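PDB 2OZG: GCN5-related N-acetyltransferase from Anabaena variabilis, which binds coenzyme A and probably transfers acetyl groups from acetyl-CoA to amines, perhaps of aminoglycosides. Local coordinates for residues Gln70-Gln75 against Leu355-Phe360; Leu170-Ala175 against Tyr181-Pro186; Tyr202-Gly207 against Trp246-Asn251. All coordinates share one frame; numbering follows the deposited sequence.

Contact 1. Residues Gln70-Gln75 against Leu355-Phe360; sequences QWWGGQ and LYTSLF
A T-shaped aromatic pair, Trp72 with Tyr356, makes this a buried apolar contact between the end of strand 58-72 in the GNAT part of the chain and the last turn of helix 349-357 in the sterol carrier protein-like part. The tyrosine presents its edge to the indole: the Trp72 five-membered ring and the Tyr356 ring have centroids 5.2 Å apart and planes at 71°, and Tyr356 CE1 stands over Trp72 CG at 3.8 Å. With CG anti to the backbone N (chi1 -177°), the tyrosine ring reaches the indole although its CB does not point there. Thr357 meets the six-membered end of the indole, its CG2 3.3 Å from Trp72 CH2. Trp72 NE1 donates to Gln70 OE1 at 2.8 Å, bent to 130° and from above the amide's carbonyl plane. A serine in place of Trp72 would probably open a gap beside Tyr356 and Thr357 and leave Gln70 OE1 without this donor. The hydroxyls of the helix side turn to other partners: Tyr356 OH bonds to Ala296 O and Thr357 OG1 to Ala134 O. The two segments therefore meet through carbon surfaces, while the polar groups of these side chains are satisfied to the side.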
loop_
_atom_site.group_PDB
_atom_site.type_symbol
_atom_site.label_atom_id
_atom_site.label_comp_id
_atom_site.label_asym_id
_atom_site.label_seq_id
_atom_site.Cartn_x
_atom_site.Cartn_y
_atom_site.Cartn_z
ATOM N N GLN A 70 -6.681 2.067 41.556
ATOM C CA GLN A 70 -7.303 1.296 40.485
ATOM C C GLN A 70 -8.592 0.685 41.041
ATOM O O GLN A 70 -8.598 0.164 42.159
ATOM C CB GLN A 70 -6.373 0.178 40.004
ATOM C CG GLN A 70 -6.721 -0.293 38.637
ATOM C CD GLN A 70 -5.703 -1.138 38.000
ATOM O OE1 GLN A 70 -4.920 -1.808 38.675
ATOM N NE2 GLN A 70 -5.771 -1.231 36.647
ATOM N N TRP A 71 -9.666 0.742 40.251
ATOM C CA TRP A 71 -10.954 0.213 40.689
ATOM C C TRP A 71 -11.150 -1.292 40.363
ATOM O O TRP A 71 -11.280 -1.646 39.200
ATOM C CB TRP A 71 -12.071 1.070 40.115
ATOM C CG TRP A 71 -12.034 2.496 40.581
ATOM C CD1 TRP A 71 -11.428 3.540 39.926
ATOM C CD2 TRP A 71 -12.608 3.062 41.770
ATOM N NE1 TRP A 71 -11.576 4.685 40.625
ATOM C CE2 TRP A 71 -12.291 4.435 41.765
ATOM C CE3 TRP A 71 -13.375 2.557 42.820
ATOM C CZ2 TRP A 71 -12.738 5.320 42.771
ATOM C CZ3 TRP A 71 -13.752 3.408 43.834
ATOM C CH2 TRP A 71 -13.458 4.766 43.802
ATOM N N TRP A 72 -11.175 -2.154 41.393
ATOM C CA TRP A 72 -11.352 -3.606 41.223
ATOM C C TRP A 72 -12.570 -4.010 42.057
ATOM O O TRP A 72 -12.599 -3.784 43.278
ATOM C CB TRP A 72 -10.099 -4.392 41.694
ATOM C CG TRP A 72 -8.833 -4.094 40.874
ATOM C CD1 TRP A 72 -7.749 -3.293 41.225
ATOM C CD2 TRP A 72 -8.617 -4.498 39.524
ATOM N NE1 TRP A 72 -6.829 -3.282 40.178
ATOM C CE2 TRP A 72 -7.363 -4.006 39.127
ATOM C CE3 TRP A 72 -9.350 -5.320 38.634
ATOM C CZ2 TRP A 72 -6.851 -4.260 37.866
ATOM C CZ3 TRP A 72 -8.876 -5.533 37.397
ATOM C CH2 TRP A 72 -7.635 -5.017 37.007
ATOM N N GLY A 73 -13.548 -4.601 41.395
ATOM C CA GLY A 73 -14.782 -5.005 41.988
ATOM C C GLY A 73 -15.458 -3.818 42.683
ATOM O O GLY A 73 -16.109 -3.984 43.691
ATOM N N GLY A 74 -15.230 -2.626 42.163
ATOM C CA GLY A 74 -15.852 -1.430 42.669
ATOM C C GLY A 74 -15.249 -0.804 43.890
ATOM O O GLY A 74 -15.865 0.085 44.464
ATOM N N GLN A 75 -14.067 -1.263 44.290
ATOM C CA GLN A 75 -13.344 -0.708 45.418
ATOM C C GLN A 75 -12.054 -0.133 44.885
ATOM O O GLN A 75 -11.462 -0.676 43.956
ATOM C CB GLN A 75 -13.017 -1.817 46.404
ATOM C CG GLN A 75 -14.250 -2.458 47.062
ATOM C CD GLN A 75 -15.059 -1.485 47.881
ATOM O OE1 GLN A 75 -14.525 -0.723 48.696
ATOM N NE2 GLN A 75 -16.349 -1.491 47.660
ATOM N N LEU A 355 -5.398 -13.894 37.721
ATOM C CA LEU A 355 -6.568 -14.387 38.437
ATOM C C LEU A 355 -7.317 -13.228 39.092
ATOM O O LEU A 355 -8.542 -13.102 38.967
ATOM C CB LEU A 355 -6.132 -15.363 39.534
ATOM C CG LEU A 355 -7.260 -15.960 40.405
ATOM C CD1 LEU A 355 -8.160 -16.834 39.585
ATOM C CD2 LEU A 355 -6.728 -16.719 41.595
ATOM N N TYR A 356 -6.551 -12.378 39.781
ATOM C CA TYR A 356 -7.077 -11.216 40.516
ATOM C C TYR A 356 -7.887 -10.253 39.695
ATOM O O TYR A 356 -8.939 -9.773 40.108
ATOM C CB TYR A 356 -5.901 -10.446 41.111
ATOM C CG TYR A 356 -6.200 -9.222 41.995
ATOM C CD1 TYR A 356 -6.378 -7.981 41.464
ATOM C CD2 TYR A 356 -6.212 -9.326 43.353
ATOM C CE1 TYR A 356 -6.577 -6.844 42.291
ATOM C CE2 TYR A 356 -6.454 -8.207 44.177
ATOM C CZ TYR A 356 -6.617 -6.983 43.634
ATOM O OH TYR A 356 -6.848 -5.886 44.476
ATOM N N THR A 357 -7.404 -9.961 38.500
ATOM C CA THR A 357 -8.086 -8.999 37.605
ATOM C C THR A 357 -9.236 -9.518 36.768
ATOM O O THR A 357 -9.937 -8.722 36.116
ATOM C CB THR A 357 -7.058 -8.430 36.597
ATOM O OG1 THR A 357 -6.588 -9.487 35.764
ATOM C CG2 THR A 357 -5.937 -7.783 37.333
ATOM N N SER A 358 -9.452 -10.827 36.785
ATOM C CA SER A 358 -10.465 -11.471 35.960
ATOM C C SER A 358 -10.179 -11.415 34.481
ATOM O O SER A 358 -11.078 -11.571 33.679
ATOM C CB SER A 358 -11.885 -10.879 36.185
ATOM O OG SER A 358 -12.031 -10.580 37.526
ATOM N N LEU A 359 -8.929 -11.229 34.083
ATOM C CA LEU A 359 -8.622 -11.271 32.657
ATOM C C LEU A 359 -8.907 -12.673 32.115
ATOM O O LEU A 359 -9.476 -12.833 31.015
ATOM C CB LEU A 359 -7.124 -10.928 32.426
ATOM C CG LEU A 359 -6.706 -10.916 30.961
ATOM C CD1 LEU A 359 -7.507 -9.938 30.143
ATOM C CD2 LEU A 359 -5.217 -10.648 30.821
ATOM N N PHE A 360 -8.395 -13.679 32.833
ATOM C CA PHE A 360 -8.619 -15.084 32.528
ATOM C C PHE A 360 -9.235 -15.761 33.709
ATOM O O PHE A 360 -8.952 -15.388 34.870
ATOM C CB PHE A 360 -7.285 -15.756 32.143
ATOM C CG PHE A 360 -6.711 -15.187 30.874
ATOM C CD1 PHE A 360 -7.403 -15.310 29.702
ATOM C CD2 PHE A 360 -5.504 -14.510 30.874
ATOM C CE1 PHE A 360 -6.892 -14.773 28.500
ATOM C CE2 PHE A 360 -4.999 -13.990 29.704
ATOM C CZ PHE A 360 -5.690 -14.103 28.536
#

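Contact 2. Residues Leu170-Ala175 against Tyr181-Pro186; sequences LYQQQA and YLDRHP
Tyr171 OH donates to the backbone O of Leu182 at 2.7 Å, from a position tilted out of the carbonyl plane. The same hydroxyl accepts from a water at 2.8 Å, and that water in turn accepts from Leu182 N, so direct and water-mediated bonds both tie the phenol to one residue of the backbone. Gln174 NE2 donates to Tyr181 OH at 3.0 Å (N-H...O 147°), with the phenol oxygen close to the amide plane. The extended chain of Gln174, starting with CG opposite the backbone N (chi1 177°), carries the amide to the tyrosine. Arg184 lays its guanidinium flat on the Tyr171 ring, the planes at 19°; CE1 of Tyr171 lies beneath the centre of the guanidinium, an off-centre cation-pi stack with Arg184 CZ 3.8 Å from the ring centroid. Arg184 CD adds a CH-pi contact over the same ring. Salt bridges to Asp394 and Asp233 hold the guanidinium and probably balance its charge.

Helix 165-177 runs through a short connection into strand 182-183, which pairs antiparallel with strand 58-72. Farther out, the Tyr171 and Tyr181 rings are nearly parallel but slid apart, with little overlap, their centroids 5.3 Å apart. Ala175 packs beside Tyr181, its CB 3.8 Å from CD2 of that ring. Asp183 OD2 is salt-bridged to Arg76.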
loop_
_atom_site.group_PDB
_atom_site.type_symbol
_atom_site.label_atom_id
_atom_site.label_comp_id
_atom_site.label_asym_id
_atom_site.label_seq_id
_atom_site.Cartn_x
_atom_site.Cartn_y
_atom_site.Cartn_z
ATOM N N LEU A 170 -17.655 12.887 36.789
ATOM C CA LEU A 170 -18.210 11.913 35.871
ATOM C C LEU A 170 -17.222 10.763 35.686
ATOM O O LEU A 170 -17.628 9.612 35.596
ATOM C CB LEU A 170 -18.524 12.568 34.519
ATOM C CG LEU A 170 -19.727 13.537 34.503
ATOM C CD1 LEU A 170 -19.772 14.386 33.247
ATOM C CD2 LEU A 170 -21.035 12.795 34.688
ATOM N N TYR A 171 -15.941 11.073 35.559
ATOM C CA TYR A 171 -14.915 10.036 35.418
ATOM C C TYR A 171 -14.938 9.054 36.559
ATOM O O TYR A 171 -14.975 7.842 36.356
ATOM C CB TYR A 171 -13.524 10.630 35.258
ATOM C CG TYR A 171 -12.512 9.515 35.142
ATOM C CD1 TYR A 171 -12.293 8.853 33.954
ATOM C CD2 TYR A 171 -11.843 9.081 36.261
ATOM C CE1 TYR A 171 -11.419 7.776 33.889
ATOM C CE2 TYR A 171 -10.956 8.035 36.192
ATOM C CZ TYR A 171 -10.745 7.395 35.018
ATOM O OH TYR A 171 -9.857 6.347 35.028
ATOM N N GLN A 172 -14.878 9.565 37.775
ATOM C CA GLN A 172 -14.860 8.680 38.942
ATOM C C GLN A 172 -16.123 7.819 39.058
ATOM O O GLN A 172 -16.072 6.777 39.701
ATOM C CB GLN A 172 -14.546 9.457 40.231
ATOM C CG GLN A 172 -13.992 8.544 41.366
ATOM C CD GLN A 172 -13.092 9.280 42.357
ATOM O OE1 GLN A 172 -13.366 10.430 42.741
ATOM N NE2 GLN A 172 -12.009 8.609 42.792
ATOM N N GLN A 173 -17.248 8.235 38.456
ATOM C CA GLN A 173 -18.446 7.375 38.420
ATOM C C GLN A 173 -18.325 6.198 37.462
ATOM O O GLN A 173 -18.703 5.117 37.790
ATOM C CB GLN A 173 -19.696 8.163 38.071
ATOM C CG GLN A 173 -20.125 9.047 39.149
ATOM C CD GLN A 173 -21.263 9.970 38.731
ATOM O OE1 GLN A 173 -22.432 9.550 38.681
ATOM N NE2 GLN A 173 -20.927 11.263 38.500
ATOM N N GLN A 174 -17.859 6.433 36.249
ATOM C CA GLN A 174 -17.576 5.339 35.297
ATOM C C GLN A 174 -16.402 4.453 35.806
ATOM O O GLN A 174 -16.364 3.239 35.603
ATOM C CB GLN A 174 -17.256 5.962 33.913
ATOM C CG GLN A 174 -16.885 4.949 32.874
ATOM C CD GLN A 174 -17.166 5.392 31.449
ATOM O OE1 GLN A 174 -18.264 5.877 31.154
ATOM N NE2 GLN A 174 -16.188 5.160 30.531
ATOM N N ALA A 175 -15.450 5.078 36.480
ATOM C CA ALA A 175 -14.237 4.391 36.985
ATOM C C ALA A 175 -14.660 3.376 38.014
ATOM O O ALA A 175 -14.339 2.183 37.933
ATOM C CB ALA A 175 -13.239 5.421 37.661
ATOM N N TYR A 181 -10.383 0.219 35.857
ATOM C CA TYR A 181 -10.200 1.638 35.590
ATOM C C TYR A 181 -9.309 2.261 36.601
ATOM O O TYR A 181 -9.246 1.855 37.783
ATOM C CB TYR A 181 -11.533 2.450 35.537
ATOM C CG TYR A 181 -11.951 3.051 34.206
ATOM C CD1 TYR A 181 -12.006 2.294 33.036
ATOM C CD2 TYR A 181 -12.353 4.386 34.131
ATOM C CE1 TYR A 181 -12.423 2.879 31.809
ATOM C CE2 TYR A 181 -12.812 4.949 32.940
ATOM C CZ TYR A 181 -12.861 4.178 31.772
ATOM O OH TYR A 181 -13.254 4.737 30.583
ATOM N N LEU A 182 -8.609 3.273 36.139
ATOM C CA LEU A 182 -7.728 4.009 37.050
ATOM C C LEU A 182 -8.461 4.974 37.950
ATOM O O LEU A 182 -9.501 5.477 37.567
ATOM C CB LEU A 182 -6.772 4.877 36.267
ATOM C CG LEU A 182 -5.753 4.196 35.360
ATOM C CD1 LEU A 182 -4.779 5.262 34.770
ATOM C CD2 LEU A 182 -5.016 3.103 36.099
ATOM N N ASP A 183 -7.943 5.156 39.163
ATOM C CA ASP A 183 -8.285 6.371 39.929
ATOM C C ASP A 183 -7.044 7.176 39.539
ATOM O O ASP A 183 -5.952 6.943 40.020
ATOM C CB ASP A 183 -8.453 6.169 41.434
ATOM C CG ASP A 183 -8.710 7.497 42.174
ATOM O OD1 ASP A 183 -8.703 8.556 41.527
ATOM O OD2 ASP A 183 -8.887 7.481 43.396
ATOM N N ARG A 184 -7.212 8.057 38.564
ATOM C CA ARG A 184 -6.093 8.737 37.945
ATOM C C ARG A 184 -5.165 9.649 38.773
ATOM O O ARG A 184 -5.594 10.516 39.515
ATOM C CB ARG A 184 -6.618 9.623 36.819
ATOM C CG ARG A 184 -7.090 8.918 35.580
ATOM C CD ARG A 184 -7.861 9.883 34.666
ATOM N NE ARG A 184 -8.241 9.191 33.420
ATOM C CZ ARG A 184 -9.071 9.651 32.492
ATOM N NH1 ARG A 184 -9.655 10.821 32.641
ATOM N NH2 ARG A 184 -9.322 8.908 31.411
ATOM N N HIS A 185 -3.882 9.478 38.527
ATOM C CA HIS A 185 -2.869 10.364 39.044
ATOM C C HIS A 185 -3.070 11.631 38.218
ATOM O O HIS A 185 -3.519 11.567 37.043
ATOM C CB HIS A 185 -1.468 9.778 38.769
ATOM C CG HIS A 185 -0.353 10.518 39.402
ATOM N ND1 HIS A 185 0.240 11.629 38.827
ATOM C CD2 HIS A 185 0.314 10.288 40.554
ATOM C CE1 HIS A 185 1.203 12.066 39.612
ATOM N NE2 HIS A 185 1.280 11.265 40.662
ATOM N N PRO A 186 -2.816 12.788 38.832
ATOM C CA PRO A 186 -2.858 14.068 38.153
ATOM C C PRO A 186 -2.151 14.093 36.776
ATOM O O PRO A 186 -2.599 14.796 35.874
ATOM C CB PRO A 186 -2.215 15.004 39.165
ATOM C CG PRO A 186 -2.560 14.420 40.484
ATOM C CD PRO A 186 -2.608 12.928 40.283
HETATM O O HOH W 1 -8.758 4.348 33.344
#

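Contact 3. Residues Tyr202-Gly207 against Trp246-Asn251; sequences YSYLIG and WTFIAN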
loop_
_atom_site.group_PDB
_atom_site.type_symbol
_atom_site.label_atom_id
_atom_site.label_comp_id
_atom_site.label_asym_id
_atom_site.label_seq_id
_atom_site.Cartn_x
_atom_site.Cartn_y
_atom_site.Cartn_z
ATOM N N TYR A 202 -10.767 19.458 22.024
ATOM C CA TYR A 202 -12.202 19.685 22.130
ATOM C C TYR A 202 -12.711 18.826 23.303
ATOM O O TYR A 202 -12.318 17.649 23.489
ATOM C CB TYR A 202 -12.873 19.300 20.794
ATOM C CG TYR A 202 -12.401 20.136 19.652
ATOM C CD1 TYR A 202 -12.921 21.425 19.451
ATOM C CD2 TYR A 202 -11.413 19.696 18.803
ATOM C CE1 TYR A 202 -12.474 22.220 18.444
ATOM C CE2 TYR A 202 -10.938 20.512 17.764
ATOM C CZ TYR A 202 -11.487 21.750 17.579
ATOM O OH TYR A 202 -11.039 22.556 16.565
ATOM N N SER A 203 -13.575 19.416 24.088
ATOM C CA SER A 203 -14.183 18.792 25.271
ATOM C C SER A 203 -15.654 19.211 25.339
ATOM O O SER A 203 -15.977 20.405 25.261
ATOM C CB SER A 203 -13.513 19.360 26.510
ATOM O OG SER A 203 -12.191 18.973 26.580
ATOM N N TYR A 204 -16.548 18.241 25.472
ATOM C CA TYR A 204 -17.972 18.498 25.538
ATOM C C TYR A 204 -18.522 17.689 26.688
ATOM O O TYR A 204 -18.062 16.576 26.919
ATOM C CB TYR A 204 -18.631 17.968 24.236
ATOM C CG TYR A 204 -18.403 18.861 23.041
ATOM C CD1 TYR A 204 -17.185 18.866 22.370
ATOM C CD2 TYR A 204 -19.421 19.671 22.551
ATOM C CE1 TYR A 204 -16.984 19.661 21.309
ATOM C CE2 TYR A 204 -19.219 20.509 21.465
ATOM C CZ TYR A 204 -18.001 20.516 20.871
ATOM O OH TYR A 204 -17.828 21.307 19.767
ATOM N N LEU A 205 -19.525 18.227 27.341
ATOM C CA LEU A 205 -20.332 17.517 28.327
ATOM C C LEU A 205 -21.562 17.057 27.567
ATOM O O LEU A 205 -22.049 17.764 26.665
ATOM C CB LEU A 205 -20.816 18.403 29.462
ATOM C CG LEU A 205 -19.744 18.992 30.387
ATOM C CD1 LEU A 205 -20.377 19.910 31.483
ATOM C CD2 LEU A 205 -18.789 17.930 31.011
ATOM N N ILE A 206 -22.039 15.863 27.928
ATOM C CA ILE A 206 -23.263 15.293 27.397
ATOM C C ILE A 206 -24.288 15.371 28.503
ATOM O O ILE A 206 -24.073 14.848 29.588
ATOM C CB ILE A 206 -23.097 13.793 27.040
ATOM C CG1 ILE A 206 -22.002 13.624 26.006
ATOM C CG2 ILE A 206 -24.398 13.243 26.460
ATOM C CD1 ILE A 206 -21.531 12.221 25.786
ATOM N N GLY A 207 -25.397 16.035 28.229
ATOM C CA GLY A 207 -26.502 16.119 29.156
ATOM C C GLY A 207 -27.200 17.436 29.140
ATOM O O GLY A 207 -26.714 18.410 28.514
ATOM N N TRP A 246 -23.069 8.850 20.036
ATOM C CA TRP A 246 -23.053 8.387 18.676
ATOM C C TRP A 246 -23.653 9.392 17.750
ATOM O O TRP A 246 -23.153 9.534 16.668
ATOM C CB TRP A 246 -23.789 7.064 18.485
ATOM C CG TRP A 246 -23.009 5.840 18.919
ATOM C CD1 TRP A 246 -23.403 4.911 19.827
ATOM C CD2 TRP A 246 -21.707 5.430 18.462
ATOM N NE1 TRP A 246 -22.420 3.928 19.988
ATOM C CE2 TRP A 246 -21.367 4.245 19.166
ATOM C CE3 TRP A 246 -20.776 5.972 17.572
ATOM C CZ2 TRP A 246 -20.171 3.592 18.970
ATOM C CZ3 TRP A 246 -19.554 5.289 17.370
ATOM C CH2 TRP A 246 -19.265 4.147 18.067
ATOM N N THR A 247 -24.779 10.009 18.110
ATOM C CA THR A 247 -25.385 11.052 17.270
ATOM C C THR A 247 -24.396 12.184 16.997
ATOM O O THR A 247 -24.226 12.630 15.861
ATOM C CB THR A 247 -26.656 11.648 17.905
ATOM O OG1 THR A 247 -27.628 10.622 18.080
ATOM C CG2 THR A 247 -27.259 12.716 17.027
ATOM N N PHE A 248 -23.702 12.626 18.041
ATOM C CA PHE A 248 -22.766 13.731 17.899
ATOM C C PHE A 248 -21.640 13.355 16.886
ATOM O O PHE A 248 -21.331 14.066 15.931
ATOM C CB PHE A 248 -22.268 14.043 19.291
ATOM C CG PHE A 248 -21.196 15.127 19.367
ATOM C CD1 PHE A 248 -21.532 16.448 19.280
ATOM C CD2 PHE A 248 -19.872 14.784 19.557
ATOM C CE1 PHE A 248 -20.553 17.453 19.362
ATOM C CE2 PHE A 248 -18.875 15.784 19.617
ATOM C CZ PHE A 248 -19.233 17.114 19.534
ATOM N N ILE A 249 -21.074 12.187 17.080
ATOM C CA ILE A 249 -20.040 11.674 16.229
ATOM C C ILE A 249 -20.538 11.462 14.802
ATOM O O ILE A 249 -19.841 11.829 13.875
ATOM C CB ILE A 249 -19.502 10.384 16.802
ATOM C CG1 ILE A 249 -18.848 10.671 18.149
ATOM C CG2 ILE A 249 -18.498 9.770 15.892
ATOM C CD1 ILE A 249 -18.538 9.385 18.917
ATOM N N ALA A 250 -21.730 10.877 14.635
ATOM C CA ALA A 250 -22.327 10.655 13.287
ATOM C C ALA A 250 -22.468 11.989 12.603
ATOM O O ALA A 250 -22.347 12.092 11.388
ATOM C CB ALA A 250 -23.700 10.021 13.387
ATOM N N ASN A 251 -22.674 13.050 13.396
ATOM C CA ASN A 251 -22.823 14.367 12.814
ATOM C C ASN A 251 -21.531 15.029 12.329
ATOM O O ASN A 251 -21.558 16.127 11.846
ATOM C CB ASN A 251 -23.704 15.278 13.709
ATOM C CG ASN A 251 -25.171 14.987 13.538
ATOM O OD1 ASN A 251 -25.601 14.567 12.470
ATOM N ND2 ASN A 251 -25.941 15.196 14.574
#
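Two first torsions set up the meeting of Tyr204 and Phe248. On strand 202-206, Tyr204 has CG opposite the carbonyl carbon and beside the backbone N (chi1 -76°); on helix 239-250, Phe248 has CG opposite the backbone N instead (chi1 176°). Each CB already points at the other segment, so the two side chains converge and cross at about a right angle. Phe248 comes edge-on to the face of Tyr204, a T-shaped pair with centroids 4.8 Å apart, though its planes, at 53°, are well short of perpendicular. The leading atom is Phe248 CZ, which stands 3.7 Å above the Tyr204 ring plane and over its centre. Nearly equal distances confirm that centring: Phe248 CZ is 3.8 Å from Tyr204 CE1 and 4.0 Å from Tyr204 CG. Phe248 CE1 also reaches the ring, 3.9 Å from Tyr204 CE2.

The pair joins the helix to a strand of the second GNAT-family region. Leu156, on the neighbouring strand 156-158, touches both side chains, and Pro89 of the third subunit packs against both as well. The Tyr204 hydroxyl bonds to Gln29 and Glu90 of that same subunit. Tyr204 thus divides its chemistry: its ring face receives an aromatic C-H edge within the chain, while its hydroxyl serves the subunit interface. The helix-strand contact itself rests on dispersion and weak ring electrostatics.

All three contacts are buried, but their places differ: the centres of contacts 1 and 2 each lie about 11 Å from the centre of the chain, that of contact 3 about 25 Å, where another subunit covers it. Contact 1 lies on strand 58-72 and contact 2 on its antiparallel neighbour 182-183, and they touch directly: Trp71 N lies 2.7 Å from Tyr181 O, a probable hydrogen bond. Contact 3 holds a separate helix and strand. Its centre is about 20 Å from that of contact 2 and 30 Å from that of contact 1. Contacts 1 and 3 each turn on one T-shaped pair; contact 2, between segments close in sequence, adds hydrogen bonds, a water and a stacked arginine.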